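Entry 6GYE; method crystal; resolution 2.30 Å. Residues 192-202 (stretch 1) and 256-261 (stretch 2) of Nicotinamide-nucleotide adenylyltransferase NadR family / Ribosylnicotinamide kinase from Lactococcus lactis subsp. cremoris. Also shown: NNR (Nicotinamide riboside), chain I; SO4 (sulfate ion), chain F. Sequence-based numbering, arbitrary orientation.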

# COMPACT_ATOMS: atom_id res chain seq x y z
N GLY A 192 25.31 14.52 -2.43
CA GLY A 192 24.46 15.01 -1.35
C GLY A 192 23.10 14.37 -1.24
O GLY A 192 22.23 14.94 -0.58
N LYS A 193 22.88 13.19 -1.87
CA LYS A 193 21.59 12.51 -1.75
C LYS A 193 21.23 12.29 -0.30
O LYS A 193 20.11 12.58 0.13
N THR A 194 22.17 11.76 0.48
CA THR A 194 21.83 11.34 1.83
C THR A 194 21.47 12.53 2.69
O THR A 194 20.46 12.50 3.41
N THR A 195 22.24 13.62 2.60
CA THR A 195 21.88 14.82 3.33
C THR A 195 20.51 15.34 2.87
O THR A 195 19.69 15.74 3.71
N LEU A 196 20.22 15.28 1.56
CA LEU A 196 18.93 15.77 1.07
C LEU A 196 17.77 14.93 1.60
O LEU A 196 16.78 15.47 2.11
N VAL A 197 17.88 13.60 1.47
CA VAL A 197 16.84 12.66 1.92
C VAL A 197 16.48 12.91 3.38
O VAL A 197 15.30 13.02 3.74
N ARG A 198 17.50 12.99 4.25
CA ARG A 198 17.24 13.14 5.67
C ARG A 198 16.61 14.48 5.99
O ARG A 198 15.69 14.55 6.82
N ARG A 199 17.07 15.56 5.34
CA ARG A 199 16.46 16.86 5.59
C ARG A 199 15.03 16.91 5.07
O ARG A 199 14.13 17.41 5.76
N LEU A 200 14.78 16.36 3.87
CA LEU A 200 13.40 16.35 3.37
C LEU A 200 12.48 15.58 4.31
O LEU A 200 11.44 16.09 4.73
N ALA A 201 12.88 14.35 4.68
CA ALA A 201 12.05 13.52 5.56
C ALA A 201 11.87 14.16 6.93
O ALA A 201 10.75 14.24 7.45
N ARG A 202 12.97 14.61 7.54
CA ARG A 202 12.83 15.18 8.87
C ARG A 202 11.99 16.45 8.84
O ARG A 202 11.34 16.78 9.84
N VAL A 256 6.79 8.63 2.57
CA VAL A 256 8.12 8.10 2.87
C VAL A 256 9.12 8.53 1.81
O VAL A 256 8.78 8.77 0.65
N PHE A 257 10.38 8.64 2.22
CA PHE A 257 11.47 9.06 1.35
C PHE A 257 12.45 7.91 1.18
O PHE A 257 12.84 7.27 2.16
N LEU A 258 12.81 7.63 -0.07
CA LEU A 258 13.67 6.50 -0.39
C LEU A 258 14.99 7.00 -0.98
O LEU A 258 14.99 7.77 -1.94
N ASP A 259 16.10 6.51 -0.43
CA ASP A 259 17.44 6.85 -0.91
C ASP A 259 17.85 5.81 -1.95
O ASP A 259 18.43 4.76 -1.62
N THR A 260 17.54 6.11 -3.21
CA THR A 260 17.81 5.27 -4.39
C THR A 260 16.95 4.01 -4.43
O THR A 260 16.24 3.69 -3.48
N ASP A 261 17.02 3.29 -5.55
CA ASP A 261 16.12 2.17 -5.82
C ASP A 261 16.80 1.25 -6.84
O ASP A 261 18.00 1.42 -7.13

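Helix 193-202 lies almost antiparallel to strand 256-259, their axes 8.5 Å apart at closest approach, and the contact divides into a greasy end and a charged end.

The apolar part is built around Phe257, whose m rotamer (chi2 84°) lays one ring face under the helix backbone at Leu200 and Ala201. The approach is close here: Ala201 CB and Ala201 CA each lie 3.6 Å from Phe257 CD1. Leu200 (m, t) points toward the strand and sets its CB 3.7 Å from Phe257 CE2. One turn earlier, Val197 (t) also points in, with CG1 4.3 Å from Phe257 CB and CG2 4.0 Å from Asp259 CG, so it bridges the two ends. The strand alternates: Val256 and Leu258 point away, and Leu258 CD1 instead comes 3.3 Å from N7 of nicotinamide riboside.

The polar part centres on buried Asp259 (t). Lys193 points toward the strand with chi1 m and chi2 off-well at 141°; Lys193 NZ forms a salt bridge with Asp259 OD1 at 3.2 Å, while Lys193 CE packs 3.5 Å from CG2 of Thr260 (p, sideways). Thr194 (m) points sideways, and Thr194 OG1 lies 3.1 Å from Asp259 OD2 and 2.9 Å from sulfate O3; which takes its proton is open. The helix start also holds the sulfate through backbone nitrogens, including Lys193 N to O4 (2.9 Å) and Thr194 N to O3 (3.0 Å).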

# COMPACT_ATOMS: atom_id res chain seq x y z
CB LYS A 193 21.60 11.15 -2.46
CG LYS A 193 21.67 11.19 -3.96
CD LYS A 193 22.56 10.10 -4.60
CE LYS A 193 22.47 8.69 -4.04
NZ LYS A 193 22.84 8.43 -2.60
CB THR A 194 23.00 10.52 2.44
OG1 THR A 194 23.20 9.34 1.66
CG2 THR A 194 22.69 10.10 3.87
CB THR A 195 22.97 15.88 3.14
OG1 THR A 195 24.16 15.42 3.76
CG2 THR A 195 22.60 17.18 3.81
CB LEU A 196 18.92 15.79 -0.46
CG LEU A 196 17.62 16.35 -1.07
CD1 LEU A 196 17.43 17.79 -0.66
CD2 LEU A 196 17.60 16.21 -2.58
CB VAL A 197 17.32 11.21 1.72
CG1 VAL A 197 16.41 10.23 2.45
CG2 VAL A 197 17.41 10.86 0.24
CB ARG A 198 18.54 12.97 6.46
CG ARG A 198 19.16 11.60 6.27
CD ARG A 198 20.47 11.47 7.04
NE ARG A 198 20.94 10.09 7.03
CZ ARG A 198 22.12 9.70 7.49
NH1 ARG A 198 22.97 10.58 7.99
NH2 ARG A 198 22.45 8.42 7.43
CB ARG A 199 17.32 17.97 4.98
CG ARG A 199 18.70 17.97 5.58
CD ARG A 199 19.14 19.28 6.12
NE ARG A 199 19.98 20.04 5.21
CZ ARG A 199 21.21 20.45 5.50
NH1 ARG A 199 21.75 20.15 6.68
NH2 ARG A 199 21.88 21.16 4.61
CB LEU A 200 13.34 15.77 1.95
CG LEU A 200 13.98 16.57 0.82
CD1 LEU A 200 13.99 15.75 -0.46
CD2 LEU A 200 13.26 17.91 0.59
CB ALA A 201 12.68 12.12 5.72
CB ARG A 202 14.22 15.41 9.49
CG ARG A 202 14.84 14.08 9.99
CD ARG A 202 16.34 14.16 10.19
NE ARG A 202 16.85 12.92 10.77
CZ ARG A 202 18.13 12.54 10.77
NH1 ARG A 202 19.08 13.29 10.21
NH2 ARG A 202 18.45 11.39 11.35
CB VAL A 256 8.13 6.56 3.03
CG1 VAL A 256 6.98 6.11 3.92
CG2 VAL A 256 8.05 5.90 1.69
CB PHE A 257 12.18 10.29 1.91
CG PHE A 257 11.33 11.53 1.86
CD1 PHE A 257 10.41 11.80 2.88
CD2 PHE A 257 11.45 12.42 0.81
CE1 PHE A 257 9.60 12.95 2.84
CE2 PHE A 257 10.66 13.58 0.76
CZ PHE A 257 9.73 13.84 1.78
CB LEU A 258 12.98 5.56 -1.38
CG LEU A 258 11.64 4.97 -0.91
CD1 LEU A 258 11.14 3.98 -1.97
CD2 LEU A 258 11.76 4.30 0.48
CB ASP A 259 18.43 6.92 0.25
CG ASP A 259 19.73 7.65 -0.12
OD1 ASP A 259 19.92 7.90 -1.33
OD2 ASP A 259 20.52 7.99 0.78
CB THR A 260 19.30 4.90 -4.53
OG1 THR A 260 19.65 3.84 -3.64
CG2 THR A 260 20.21 6.07 -4.27
CB ASP A 261 14.79 2.69 -6.36
CG ASP A 261 14.90 3.12 -7.80
OD1 ASP A 261 15.97 3.66 -8.19
OD2 ASP A 261 13.95 2.87 -8.55
O2R NNR I . 6.83 -3.41 0.55
C2R NNR I . 6.05 -2.82 -0.50
C3R NNR I . 4.84 -3.67 -0.88
O3R NNR I . 4.74 -4.88 -0.11
C4R NNR I . 5.00 -4.01 -2.35
C5R NNR I . 3.83 -3.49 -3.17
O5R NNR I . 4.05 -3.79 -4.55
O4R NNR I . 6.22 -3.41 -2.81
C1R NNR I . 6.89 -2.70 -1.76
N1 NNR I . 7.02 -1.29 -2.13
C2 NNR I . 8.20 -0.84 -2.58
C6 NNR I . 5.97 -0.47 -2.00
C5 NNR I . 6.08 0.87 -2.34
C4 NNR I . 7.28 1.36 -2.82
C3 NNR I . 8.36 0.49 -2.94
C7 NNR I . 9.68 0.99 -3.45
O7 NNR I . 10.70 0.39 -3.15
N7 NNR I . 9.70 2.08 -4.22
S SO4 F . 25.67 11.02 -1.45
O1 SO4 F . 26.36 12.09 -0.71
O2 SO4 F . 26.58 9.92 -1.74
O3 SO4 F . 24.59 10.44 -0.67
O4 SO4 F . 25.19 11.61 -2.69